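Local coordinates for protein flavin prenyltransferase UbiX (Aquifex aeolicus, PDB 2EJB) that probably transfers a dimethylallyl group from dimethylallyl phosphate to reduced FMN, making the prenylated flavin cofactor used by UbiD decarboxylases, at residues 8-14 / 36-42; 15-20 / 165-170; 31-37 / 60-66; 95-100 / 137-141. The contacts are given in a common frame with arbitrary orientation. Residues are numbered along the deposited sequence.

Contact 1: 8-14 / 36-42; sequences ITGASGV and SRNAKVV
This is the end of a Rossmann-like parallel sheet where FMN probably binds: residues 8-14 are the loop from strand 3-8 into helix 14-26, and residues 36-42 open helix 37-45 just past the neighbouring strand 30-35. Just past the end of that strand, Ser-36 N still donates to Ile-8 O at 3.1 Å, N-H...O nearly straight (175°). Gly-10 (phi/psi -82/91) comes closest to the helix, its CA 3.8 Å from the CA of Ala-39 and 3.5 Å from Asn-38 CB. A side chain there would collide: an ideal CB would lie 2.1 Å from Asn-38 CB. Gly-13 (116/21) turns the chain into helix 14-26; a CB there would jam against the carbonyl O of Ser-12. Ala-39 turns its methyl into the loop, CB 3.4 Å from Ile-8 O and 4.2 Å from Val-14 CG1. One turn on, Val-42 (chi1 t) has the most area covered; its CG1 packs 3.5 Å from Val-14 CG2 (chi1 m) and 3.7 Å from Ala-11 O. Gly-10, Ala-11, Ser-12 and Ser-36 are the predicted FMN-binding residues. Ser-12 OG is hydrogen-bonded to Glu-46 and to Phe-155 N of the second subunit. Ser-36 (chi1 p) is the N-cap, its OG accepting from Ala-39 N at 2.8 Å.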
loop_
_atom_site.group_PDB
_atom_site.type_symbol
_atom_site.label_atom_id
_atom_site.label_comp_id
_atom_site.label_asym_id
_atom_site.label_seq_id
_atom_site.Cartn_x
_atom_site.Cartn_y
_atom_site.Cartn_z
ATOM N N ILE A 8 5.977 -0.054 17.504
ATOM C CA ILE A 8 6.406 0.804 16.407
ATOM C C ILE A 8 7.781 0.342 15.946
ATOM O O ILE A 8 8.757 0.413 16.693
ATOM C CB ILE A 8 6.450 2.277 16.862
ATOM C CG1 ILE A 8 5.103 2.642 17.492
ATOM C CG2 ILE A 8 6.745 3.191 15.675
ATOM C CD1 ILE A 8 4.993 4.087 17.945
ATOM N N THR A 9 7.848 -0.150 14.711
ATOM C CA THR A 9 9.099 -0.649 14.159
ATOM C C THR A 9 9.802 0.367 13.272
ATOM O O THR A 9 9.242 1.412 12.937
ATOM C CB THR A 9 8.875 -1.933 13.342
ATOM O OG1 THR A 9 8.044 -1.647 12.207
ATOM C CG2 THR A 9 8.203 -2.988 14.204
ATOM N N GLY A 10 11.035 0.039 12.895
ATOM C CA GLY A 10 11.826 0.919 12.056
ATOM C C GLY A 10 11.510 0.791 10.580
ATOM O O GLY A 10 12.103 -0.024 9.866
ATOM N N ALA A 11 10.565 1.607 10.127
ATOM C CA ALA A 11 10.148 1.624 8.732
ATOM C C ALA A 11 9.665 3.034 8.419
ATOM O O ALA A 11 9.177 3.734 9.307
ATOM C CB ALA A 11 9.022 0.617 8.505
ATOM N N SER A 12 9.809 3.453 7.167
ATOM C CA SER A 12 9.377 4.789 6.770
ATOM C C SER A 12 7.877 4.884 7.000
ATOM O O SER A 12 7.107 4.061 6.499
ATOM C CB SER A 12 9.694 5.041 5.293
ATOM O OG SER A 12 9.294 6.342 4.899
ATOM N N GLY A 13 7.470 5.883 7.771
ATOM C CA GLY A 13 6.061 6.063 8.063
ATOM C C GLY A 13 5.801 5.883 9.544
ATOM O O GLY A 13 4.671 5.604 9.956
ATOM N N VAL A 14 6.846 6.034 10.350
ATOM C CA VAL A 14 6.703 5.891 11.792
ATOM C C VAL A 14 5.665 6.880 12.309
ATOM O O VAL A 14 5.126 6.711 13.402
ATOM C CB VAL A 14 8.040 6.134 12.531
ATOM C CG1 VAL A 14 8.925 4.905 12.425
ATOM C CG2 VAL A 14 8.754 7.336 11.939
ATOM N N SER A 36 11.020 0.295 18.762
ATOM C CA SER A 36 12.296 -0.258 18.325
ATOM C C SER A 36 13.320 0.873 18.220
ATOM O O SER A 36 12.948 2.044 18.127
ATOM C CB SER A 36 12.147 -0.937 16.959
ATOM O OG SER A 36 12.031 0.022 15.920
ATOM N N ARG A 37 14.604 0.525 18.250
ATOM C CA ARG A 37 15.666 1.523 18.140
ATOM C C ARG A 37 15.561 2.071 16.725
ATOM O O ARG A 37 15.655 3.280 16.497
ATOM C CB ARG A 37 17.039 0.870 18.337
ATOM C CG ARG A 37 17.455 0.013 17.158
ATOM C CD ARG A 37 18.536 -1.001 17.478
ATOM N NE ARG A 37 18.576 -2.005 16.417
ATOM C CZ ARG A 37 18.813 -3.299 16.603
ATOM N NH1 ARG A 37 19.041 -3.776 17.820
ATOM N NH2 ARG A 37 18.799 -4.127 15.567
ATOM N N ASN A 38 15.353 1.153 15.784
ATOM C CA ASN A 38 15.222 1.492 14.380
ATOM C C ASN A 38 14.149 2.554 14.188
ATOM O O ASN A 38 14.278 3.418 13.326
ATOM C CB ASN A 38 14.887 0.236 13.561
ATOM C CG ASN A 38 16.077 -0.275 12.766
ATOM O OD1 ASN A 38 16.753 -1.228 13.162
ATOM N ND2 ASN A 38 16.350 0.373 11.639
ATOM N N ALA A 39 13.103 2.496 15.007
ATOM C CA ALA A 39 12.010 3.456 14.917
ATOM C C ALA A 39 12.404 4.826 15.458
ATOM O O ALA A 39 11.974 5.857 14.937
ATOM C CB ALA A 39 10.792 2.931 15.668
ATOM N N LYS A 40 13.220 4.836 16.504
ATOM C CA LYS A 40 13.654 6.090 17.105
ATOM C C LYS A 40 14.372 6.971 16.081
ATOM O O LYS A 40 14.020 8.136 15.896
ATOM C CB LYS A 40 14.578 5.818 18.298
ATOM C CG LYS A 40 13.963 4.972 19.409
ATOM C CD LYS A 40 14.418 5.457 20.773
ATOM C CE LYS A 40 13.839 4.648 21.923
ATOM N NZ LYS A 40 14.206 5.265 23.232
ATOM N N VAL A 41 15.366 6.404 15.408
ATOM C CA VAL A 41 16.126 7.146 14.409
ATOM C C VAL A 41 15.234 7.663 13.284
ATOM O O VAL A 41 15.295 8.839 12.921
ATOM C CB VAL A 41 17.251 6.272 13.809
ATOM C CG1 VAL A 41 18.206 5.840 14.911
ATOM C CG2 VAL A 41 16.663 5.056 13.119
ATOM N N VAL A 42 14.389 6.783 12.753
ATOM C CA VAL A 42 13.481 7.131 11.664
ATOM C C VAL A 42 12.623 8.371 11.924
ATOM O O VAL A 42 12.551 9.260 11.077
ATOM C CB VAL A 42 12.541 5.949 11.331
ATOM C CG1 VAL A 42 11.607 6.323 10.173
ATOM C CG2 VAL A 42 13.362 4.728 10.966
#

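Contact 2: 15-20 / 165-170; sequences IYGIKL and MINFVV
Two helical segments cross at -69°, their axes 9.5 Å apart at closest approach. The CA atoms of Tyr-16 and Ile-166 come within 6.1 Å, and those of Leu-20 and Val-170 within 5.7 Å, so contacts recur one turn apart on each helix. Tyr-16 (chi1 m, chi2 -66°) buries the most surface: its CE1 lies 3.6 Å from Val-169 CG2 and 3.8 Å from Ile-166 CA. Ile-166 (m, t) sits between Ile-15 and Lys-19, its CD1 3.8 Å from Ile-15 CG1 and its CG2 3.8 Å from Lys-19 CB. Phe-155 of the second subunit also packs on Ile-15. Lys-19 (t, p, p, t) lays its aliphatic part against Val-170, CG to CG2 3.6 Å, and its NZ is hydrogen-bonded to Gln-22 OE1. Val-170 (t) also meets Leu-20, CG1 to CD1 4.1 Å. It is apolar helix-helix packing on one face of the Rossmann-like sheet. Beneath it, Tyr-16 and Leu-20 rest on Val-88 of strand 82-90, and Tyr-16 and Val-169 on Leu-124 of strand 121-125.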
loop_
_atom_site.group_PDB
_atom_site.type_symbol
_atom_site.label_atom_id
_atom_site.label_comp_id
_atom_site.label_asym_id
_atom_site.label_seq_id
_atom_site.Cartn_x
_atom_site.Cartn_y
_atom_site.Cartn_z
ATOM N N ILE A 15 5.381 7.904 11.507
ATOM C CA ILE A 15 4.409 8.928 11.876
ATOM C C ILE A 15 3.017 8.326 12.081
ATOM O O ILE A 15 2.268 8.765 12.954
ATOM C CB ILE A 15 4.335 10.039 10.799
ATOM C CG1 ILE A 15 3.431 11.178 11.281
ATOM C CG2 ILE A 15 3.829 9.468 9.484
ATOM C CD1 ILE A 15 4.002 11.960 12.447
ATOM N N TYR A 16 2.672 7.323 11.275
ATOM C CA TYR A 16 1.376 6.657 11.395
ATOM C C TYR A 16 1.219 6.095 12.806
ATOM O O TYR A 16 0.144 6.175 13.404
ATOM C CB TYR A 16 1.263 5.508 10.386
ATOM C CG TYR A 16 1.109 5.951 8.944
ATOM C CD1 TYR A 16 -0.036 6.627 8.522
ATOM C CD2 TYR A 16 2.099 5.681 8.002
ATOM C CE1 TYR A 16 -0.193 7.020 7.198
ATOM C CE2 TYR A 16 1.954 6.072 6.669
ATOM C CZ TYR A 16 0.806 6.740 6.278
ATOM O OH TYR A 16 0.660 7.135 4.971
ATOM N N GLY A 17 2.301 5.528 13.330
ATOM C CA GLY A 17 2.266 4.951 14.665
ATOM C C GLY A 17 2.138 5.986 15.767
ATOM O O GLY A 17 1.545 5.729 16.817
ATOM N N ILE A 18 2.711 7.158 15.529
ATOM C CA ILE A 18 2.656 8.255 16.489
ATOM C C ILE A 18 1.215 8.748 16.570
ATOM O O ILE A 18 0.644 8.867 17.657
ATOM C CB ILE A 18 3.572 9.417 16.035
ATOM C CG1 ILE A 18 5.030 8.971 16.082
ATOM C CG2 ILE A 18 3.351 10.649 16.902
ATOM C CD1 ILE A 18 5.468 8.528 17.456
ATOM N N LYS A 19 0.632 9.014 15.405
ATOM C CA LYS A 19 -0.743 9.493 15.316
ATOM C C LYS A 19 -1.720 8.502 15.942
ATOM O O LYS A 19 -2.647 8.894 16.657
ATOM C CB LYS A 19 -1.120 9.727 13.849
ATOM C CG LYS A 19 -2.491 10.363 13.653
ATOM C CD LYS A 19 -2.625 11.640 14.469
ATOM C CE LYS A 19 -1.591 12.678 14.054
ATOM N NZ LYS A 19 -1.656 13.906 14.901
ATOM N N LEU A 20 -1.511 7.216 15.662
ATOM C CA LEU A 20 -2.377 6.180 16.208
ATOM C C LEU A 20 -2.279 6.187 17.731
ATOM O O LEU A 20 -3.281 6.039 18.433
ATOM C CB LEU A 20 -1.972 4.802 15.663
ATOM C CG LEU A 20 -2.683 3.593 16.276
ATOM C CD1 LEU A 20 -4.185 3.812 16.246
ATOM C CD2 LEU A 20 -2.301 2.325 15.507
ATOM N N MET A 165 -4.148 12.450 5.050
ATOM C CA MET A 165 -3.887 11.084 4.618
ATOM C C MET A 165 -3.473 10.203 5.795
ATOM O O MET A 165 -3.805 9.018 5.843
ATOM C CB MET A 165 -2.814 11.068 3.531
ATOM C CG MET A 165 -3.299 11.654 2.207
ATOM S SD MET A 165 -2.128 11.421 0.861
ATOM C CE MET A 165 -1.053 12.814 1.127
ATOM N N ILE A 166 -2.752 10.789 6.746
ATOM C CA ILE A 166 -2.323 10.058 7.932
ATOM C C ILE A 166 -3.553 9.653 8.745
ATOM O O ILE A 166 -3.653 8.526 9.225
ATOM C CB ILE A 166 -1.414 10.923 8.822
ATOM C CG1 ILE A 166 -0.154 11.322 8.051
ATOM C CG2 ILE A 166 -1.046 10.159 10.083
ATOM C CD1 ILE A 166 0.766 12.252 8.816
ATOM N N ASN A 167 -4.491 10.583 8.895
ATOM C CA ASN A 167 -5.711 10.317 9.646
ATOM C C ASN A 167 -6.548 9.247 8.963
ATOM O O ASN A 167 -7.209 8.451 9.628
ATOM C CB ASN A 167 -6.523 11.606 9.807
ATOM C CG ASN A 167 -5.971 12.509 10.895
ATOM O OD1 ASN A 167 -4.782 12.469 11.207
ATOM N ND2 ASN A 167 -6.833 13.339 11.468
ATOM N N PHE A 168 -6.527 9.236 7.633
ATOM C CA PHE A 168 -7.281 8.235 6.883
ATOM C C PHE A 168 -6.777 6.846 7.255
ATOM O O PHE A 168 -7.553 5.967 7.633
ATOM C CB PHE A 168 -7.115 8.430 5.373
ATOM C CG PHE A 168 -7.665 7.288 4.562
ATOM C CD1 PHE A 168 -9.031 7.184 4.314
ATOM C CD2 PHE A 168 -6.826 6.276 4.105
ATOM C CE1 PHE A 168 -9.555 6.081 3.630
ATOM C CE2 PHE A 168 -7.338 5.169 3.423
ATOM C CZ PHE A 168 -8.707 5.073 3.186
ATOM N N VAL A 169 -5.468 6.654 7.145
ATOM C CA VAL A 169 -4.862 5.370 7.462
ATOM C C VAL A 169 -5.094 5.002 8.931
ATOM O O VAL A 169 -5.409 3.852 9.247
ATOM C CB VAL A 169 -3.355 5.391 7.158
ATOM C CG1 VAL A 169 -2.738 4.042 7.487
ATOM C CG2 VAL A 169 -3.137 5.730 5.684
ATOM N N VAL A 170 -4.945 5.979 9.824
ATOM C CA VAL A 170 -5.160 5.743 11.248
ATOM C C VAL A 170 -6.611 5.332 11.496
ATOM O O VAL A 170 -6.889 4.481 12.337
ATOM C CB VAL A 170 -4.835 7.003 12.083
ATOM C CG1 VAL A 170 -5.131 6.751 13.556
ATOM C CG2 VAL A 170 -3.374 7.368 11.911
#

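Contact 3: 31-37 / 60-66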
loop_
_atom_site.group_PDB
_atom_site.type_symbol
_atom_site.label_atom_id
_atom_site.label_comp_id
_atom_site.label_asym_id
_atom_site.label_seq_id
_atom_site.Cartn_x
_atom_site.Cartn_y
_atom_site.Cartn_z
ATOM N N VAL A 31 -2.454 2.253 26.963
ATOM C CA VAL A 31 -1.538 1.763 25.950
ATOM C C VAL A 31 -0.186 1.264 26.427
ATOM O O VAL A 31 0.535 1.949 27.153
ATOM C CB VAL A 31 -1.295 2.833 24.869
ATOM C CG1 VAL A 31 -0.393 2.277 23.776
ATOM C CG2 VAL A 31 -2.622 3.287 24.286
ATOM N N ASP A 32 0.137 0.046 26.008
ATOM C CA ASP A 32 1.419 -0.565 26.309
ATOM C C ASP A 32 2.193 -0.368 25.010
ATOM O O ASP A 32 1.825 -0.902 23.961
ATOM C CB ASP A 32 1.242 -2.049 26.642
ATOM C CG ASP A 32 0.854 -2.272 28.096
ATOM O OD1 ASP A 32 1.661 -1.924 28.980
ATOM O OD2 ASP A 32 -0.251 -2.789 28.357
ATOM N N LEU A 33 3.258 0.416 25.088
ATOM C CA LEU A 33 4.049 0.752 23.919
ATOM C C LEU A 33 5.431 0.133 23.827
ATOM O O LEU A 33 6.175 0.082 24.804
ATOM C CB LEU A 33 4.185 2.272 23.843
ATOM C CG LEU A 33 5.081 2.838 22.747
ATOM C CD1 LEU A 33 4.487 2.527 21.377
ATOM C CD2 LEU A 33 5.209 4.340 22.950
ATOM N N VAL A 34 5.769 -0.335 22.632
ATOM C CA VAL A 34 7.083 -0.908 22.388
ATOM C C VAL A 34 7.651 -0.133 21.211
ATOM O O VAL A 34 7.034 -0.078 20.145
ATOM C CB VAL A 34 7.025 -2.401 21.990
ATOM C CG1 VAL A 34 8.437 -2.957 21.931
ATOM C CG2 VAL A 34 6.187 -3.191 22.977
ATOM N N ILE A 35 8.817 0.474 21.407
ATOM C CA ILE A 35 9.456 1.245 20.348
ATOM C C ILE A 35 10.825 0.675 20.021
ATOM O O ILE A 35 11.687 0.576 20.896
ATOM C CB ILE A 35 9.638 2.713 20.757
ATOM C CG1 ILE A 35 8.318 3.270 21.291
ATOM C CG2 ILE A 35 10.097 3.530 19.555
ATOM C CD1 ILE A 35 8.421 4.677 21.833
ATOM N N SER A 36 11.020 0.295 18.762
ATOM C CA SER A 36 12.296 -0.258 18.325
ATOM C C SER A 36 13.320 0.873 18.220
ATOM O O SER A 36 12.948 2.044 18.127
ATOM C CB SER A 36 12.147 -0.937 16.959
ATOM O OG SER A 36 12.031 0.022 15.920
ATOM N N ARG A 37 14.604 0.525 18.250
ATOM C CA ARG A 37 15.666 1.523 18.140
ATOM C C ARG A 37 15.561 2.071 16.725
ATOM O O ARG A 37 15.655 3.280 16.497
ATOM C CB ARG A 37 17.039 0.870 18.337
ATOM C CG ARG A 37 17.455 0.013 17.158
ATOM C CD ARG A 37 18.536 -1.001 17.478
ATOM N NE ARG A 37 18.576 -2.005 16.417
ATOM C CZ ARG A 37 18.813 -3.299 16.603
ATOM N NH1 ARG A 37 19.041 -3.776 17.820
ATOM N NH2 ARG A 37 18.799 -4.127 15.567
ATOM N N ASN A 60 -1.523 7.519 30.707
ATOM C CA ASN A 60 -1.657 6.068 30.786
ATOM C C ASN A 60 -0.889 5.230 29.770
ATOM O O ASN A 60 -1.408 4.239 29.265
ATOM C CB ASN A 60 -3.143 5.677 30.757
ATOM C CG ASN A 60 -3.953 6.418 31.793
ATOM O OD1 ASN A 60 -3.456 6.723 32.873
ATOM N ND2 ASN A 60 -5.208 6.703 31.475
ATOM N N VAL A 61 0.344 5.615 29.471
ATOM C CA VAL A 61 1.135 4.838 28.535
ATOM C C VAL A 61 2.271 4.161 29.299
ATOM O O VAL A 61 3.027 4.818 30.021
ATOM C CB VAL A 61 1.725 5.716 27.416
ATOM C CG1 VAL A 61 2.526 4.856 26.453
ATOM C CG2 VAL A 61 0.607 6.437 26.678
ATOM N N ARG A 62 2.366 2.841 29.160
ATOM C CA ARG A 62 3.414 2.068 29.814
ATOM C C ARG A 62 4.344 1.603 28.710
ATOM O O ARG A 62 3.928 0.905 27.783
ATOM C CB ARG A 62 2.814 0.873 30.564
ATOM C CG ARG A 62 3.843 0.019 31.294
ATOM C CD ARG A 62 3.198 -0.979 32.256
ATOM N NE ARG A 62 2.188 -1.807 31.604
ATOM C CZ ARG A 62 1.654 -2.898 32.142
ATOM N NH1 ARG A 62 2.033 -3.305 33.347
ATOM N NH2 ARG A 62 0.736 -3.588 31.476
ATOM N N ILE A 63 5.602 2.010 28.806
ATOM C CA ILE A 63 6.599 1.666 27.805
ATOM C C ILE A 63 7.407 0.433 28.171
ATOM O O ILE A 63 7.821 0.266 29.318
ATOM C CB ILE A 63 7.568 2.838 27.576
ATOM C CG1 ILE A 63 6.776 4.082 27.169
ATOM C CG2 ILE A 63 8.588 2.473 26.503
ATOM C CD1 ILE A 63 7.628 5.320 26.997
ATOM N N HIS A 64 7.633 -0.424 27.181
ATOM C CA HIS A 64 8.395 -1.652 27.377
ATOM C C HIS A 64 9.619 -1.660 26.468
ATOM O O HIS A 64 9.535 -1.282 25.297
ATOM C CB HIS A 64 7.517 -2.866 27.066
ATOM C CG HIS A 64 6.238 -2.907 27.842
ATOM N ND1 HIS A 64 5.992 -3.838 28.825
ATOM C CD2 HIS A 64 5.133 -2.121 27.781
ATOM C CE1 HIS A 64 4.790 -3.627 29.340
ATOM N NE2 HIS A 64 4.252 -2.593 28.723
ATOM N N GLU A 65 10.751 -2.093 27.011
ATOM C CA GLU A 65 11.995 -2.156 26.250
ATOM C C GLU A 65 11.898 -3.199 25.147
ATOM O O GLU A 65 11.484 -4.333 25.387
ATOM C CB GLU A 65 13.166 -2.495 27.173
ATOM C CG GLU A 65 13.614 -1.339 28.041
ATOM C CD GLU A 65 14.315 -0.260 27.243
ATOM O OE1 GLU A 65 13.689 0.316 26.331
ATOM O OE2 GLU A 65 15.501 0.011 27.526
ATOM N N GLU A 66 12.295 -2.809 23.941
ATOM C CA GLU A 66 12.239 -3.698 22.787
ATOM C C GLU A 66 12.993 -4.996 23.009
ATOM O O GLU A 66 12.815 -5.957 22.267
ATOM C CB GLU A 66 12.810 -3.001 21.554
ATOM C CG GLU A 66 14.292 -2.694 21.652
ATOM C CD GLU A 66 14.841 -2.101 20.371
ATOM O OE1 GLU A 66 14.850 -2.808 19.341
ATOM O OE2 GLU A 66 15.256 -0.925 20.390
HETATM O O HOH W 1 10.416 0.542 23.710
HETATM O O HOH W 2 13.421 0.307 23.450
#
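Strand 61-65 is one of the two edge strands of the Rossmann-like parallel sheet within this chain, and it runs parallel to 31-35 with a crossing angle of -33°. Four backbone hydrogen bonds join Val-31 and Leu-33 to the segment from Asn-60 to His-64: Val-31 N to Asn-60 O (3.2 Å), Arg-62 N to Val-31 O (2.9 Å), Leu-33 N to Arg-62 O (2.8 Å) and His-64 N to Leu-33 O (2.8 Å). At Ile-35 and Glu-65 a gap opens, CA to CA 7.3 Å, and water fills it. Ile-35 N donates to water 1 at 2.8 Å, and that water lies 2.6 Å from His-64 O; water 2 stands 3.1 Å from Ile-35 O and 2.9 Å from Glu-65 OE1, and accepts a weak bond from Glu-66 N at 3.3 Å.

Asp-32, Arg-62 and His-64 share one face. Asp-32 OD1 accepts from Arg-62 NE, in a salt bridge, and from His-64 NE2, both at 2.7 Å; Arg-62 NH2 adds weak bonds to the carboxylate. OD2 is also satisfied, by Tyr-82 OH. On the reverse face Leu-33 CB packs 4.0 Å from Val-61 CG1. Glu-66 OE2 lies 2.7 Å from Arg-37 N, while Ser-36 OG accepts from Ala-39 N as N-cap.

Asp-32 is buried, yet Arg-62 meets its charge and both oxygens have donors, so side-chain chemistry fastens the edge strand alongside the backbone ladder.

Contact 4: 95-100 / 137-141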
loop_
_atom_site.group_PDB
_atom_site.type_symbol
_atom_site.label_atom_id
_atom_site.label_comp_id
_atom_site.label_asym_id
_atom_site.label_seq_id
_atom_site.Cartn_x
_atom_site.Cartn_y
_atom_site.Cartn_z
ATOM N N LEU A 95 7.592 -8.065 9.667
ATOM C CA LEU A 95 6.534 -8.828 9.020
ATOM C C LEU A 95 7.009 -10.258 8.823
ATOM O O LEU A 95 6.291 -11.215 9.118
ATOM C CB LEU A 95 6.187 -8.220 7.658
ATOM C CG LEU A 95 5.381 -9.124 6.717
ATOM C CD1 LEU A 95 4.024 -9.466 7.347
ATOM C CD2 LEU A 95 5.202 -8.436 5.369
ATOM N N SER A 96 8.235 -10.391 8.329
ATOM C CA SER A 96 8.824 -11.697 8.073
ATOM C C SER A 96 9.041 -12.459 9.374
ATOM O O SER A 96 8.635 -13.612 9.501
ATOM C CB SER A 96 10.151 -11.537 7.323
ATOM O OG SER A 96 10.733 -12.797 7.041
ATOM N N CYS A 97 9.670 -11.813 10.346
ATOM C CA CYS A 97 9.913 -12.463 11.624
ATOM C C CYS A 97 8.642 -13.052 12.237
ATOM O O CYS A 97 8.635 -14.207 12.667
ATOM C CB CYS A 97 10.582 -11.485 12.594
ATOM S SG CYS A 97 12.312 -11.132 12.135
ATOM N N ILE A 98 7.565 -12.273 12.251
ATOM C CA ILE A 98 6.302 -12.733 12.817
ATOM C C ILE A 98 5.681 -13.854 11.979
ATOM O O ILE A 98 5.216 -14.852 12.527
ATOM C CB ILE A 98 5.307 -11.549 12.965
ATOM C CG1 ILE A 98 5.853 -10.548 13.990
ATOM C CG2 ILE A 98 3.946 -12.046 13.419
ATOM C CD1 ILE A 98 5.016 -9.279 14.132
ATOM N N ALA A 99 5.697 -13.696 10.657
ATOM C CA ALA A 99 5.149 -14.700 9.749
ATOM C C ALA A 99 5.893 -16.027 9.854
ATOM O O ALA A 99 5.314 -17.083 9.616
ATOM C CB ALA A 99 5.206 -14.194 8.308
ATOM N N ASN A 100 7.177 -15.969 10.191
ATOM C CA ASN A 100 7.995 -17.171 10.315
ATOM C C ASN A 100 8.204 -17.620 11.758
ATOM O O ASN A 100 8.762 -18.687 12.005
ATOM C CB ASN A 100 9.349 -16.954 9.627
ATOM C CG ASN A 100 9.238 -16.979 8.112
ATOM O OD1 ASN A 100 8.871 -18.002 7.534
ATOM N ND2 ASN A 100 9.548 -15.860 7.466
ATOM N N ASN A 137 4.244 -13.385 2.992
ATOM C CA ASN A 137 4.266 -13.149 4.430
ATOM C C ASN A 137 2.946 -12.532 4.853
ATOM O O ASN A 137 2.387 -12.895 5.885
ATOM C CB ASN A 137 5.420 -12.219 4.806
ATOM C CG ASN A 137 6.762 -12.929 4.801
ATOM O OD1 ASN A 137 7.812 -12.294 4.765
ATOM N ND2 ASN A 137 6.730 -14.249 4.844
ATOM N N MET A 138 2.450 -11.595 4.051
ATOM C CA MET A 138 1.186 -10.947 4.363
ATOM C C MET A 138 0.048 -11.950 4.268
ATOM O O MET A 138 -0.897 -11.892 5.045
ATOM C CB MET A 138 0.933 -9.765 3.417
ATOM C CG MET A 138 1.864 -8.576 3.656
ATOM S SD MET A 138 1.450 -7.101 2.684
ATOM C CE MET A 138 2.200 -7.512 1.138
ATOM N N LEU A 139 0.154 -12.876 3.319
ATOM C CA LEU A 139 -0.871 -13.895 3.121
ATOM C C LEU A 139 -0.910 -14.836 4.313
ATOM O O LEU A 139 -1.982 -15.229 4.776
ATOM C CB LEU A 139 -0.576 -14.709 1.861
ATOM C CG LEU A 139 -1.642 -14.765 0.769
ATOM C CD1 LEU A 139 -1.226 -15.814 -0.249
ATOM C CD2 LEU A 139 -3.006 -15.105 1.354
ATOM N N LYS A 140 0.269 -15.215 4.798
ATOM C CA LYS A 140 0.341 -16.104 5.946
ATOM C C LYS A 140 -0.264 -15.413 7.168
ATOM O O LYS A 140 -1.045 -16.023 7.896
ATOM C CB LYS A 140 1.789 -16.519 6.228
ATOM C CG LYS A 140 1.921 -17.406 7.455
ATOM C CD LYS A 140 2.753 -18.651 7.211
ATOM C CE LYS A 140 2.618 -19.630 8.384
ATOM N NZ LYS A 140 3.555 -20.790 8.290
ATOM N N ILE A 141 0.090 -14.146 7.393
ATOM C CA ILE A 141 -0.461 -13.407 8.535
ATOM C C ILE A 141 -1.986 -13.417 8.425
ATOM O O ILE A 141 -2.692 -13.763 9.374
ATOM C CB ILE A 141 -0.008 -11.918 8.551
ATOM C CG1 ILE A 141 1.497 -11.812 8.817
ATOM C CG2 ILE A 141 -0.809 -11.140 9.596
ATOM C CD1 ILE A 141 1.948 -12.455 10.103
HETATM O O HOH W 3 9.076 -16.122 4.545
#
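Asn-137 is the main bump here. Its side chain drops as a knob into the hole formed by Leu-95, Ser-96, Ala-99 and Asn-100, with CB 3.6 Å from Leu-95 CG, OD1 3.5 Å from Ser-96 CA and ND2 3.8 Å from Ala-99 CB. The small methyl of Ala-99 leaves the room: the CA atoms of Ala-99 and Asn-137 are 5.6 Å apart. At the rim water 3 joins two amides, accepting from Asn-100 ND2 and from Asn-137 ND2, each at 3.0 Å. The short segments cross at 47° with their axes 9.1 Å apart, both lying over the same face of the Rossmann-like sheet, where Leu-95 and Ile-141 rest on Leu-123 of strand 121-125 and Met-138 and Ile-141 on Val-148 of strand 147-150. Toward that floor the fit is wholly apolar. Leu-95 (t, p) wedges between Met-138 and Ile-141, CD2 3.8 Å from Met-138 CG and CD1 3.7 Å from Ile-141 CG1. Ile-141, with both chi angles m, reaches back with CD1 to 3.9 Å from Ile-98 CG2 and 4.1 Å from Ala-99 CB. At the exposed margin, Lys-140 lays CD 3.8 Å from Ala-99 O.

How the contacts relate
Contacts 1 and 3 are directly joined: they share Ser-36 and Arg-37, and Ile-8 N probably bonds to Val-34 O at 2.8 Å, so strand 30-35 ties the predicted FMN loop to the outer strand. Contact 2 continues from contact 1 along helix 14-26, and the two touch where Ile-8 CD1 packs 4.0 Å from Gly-17 O; their centres are 14 Å apart. Contact 4 stands apart, its centre 22 Å from that of contact 2 across the chain's centre. Yet one turn before Ile-98 on helix 92-100 is Thr-94, predicted to contact FMN, its side chain about 3 Å from that of Thr-9 in contact 1. Contacts 1, 2 and 4 all touch the second subunit; contact 3 does not.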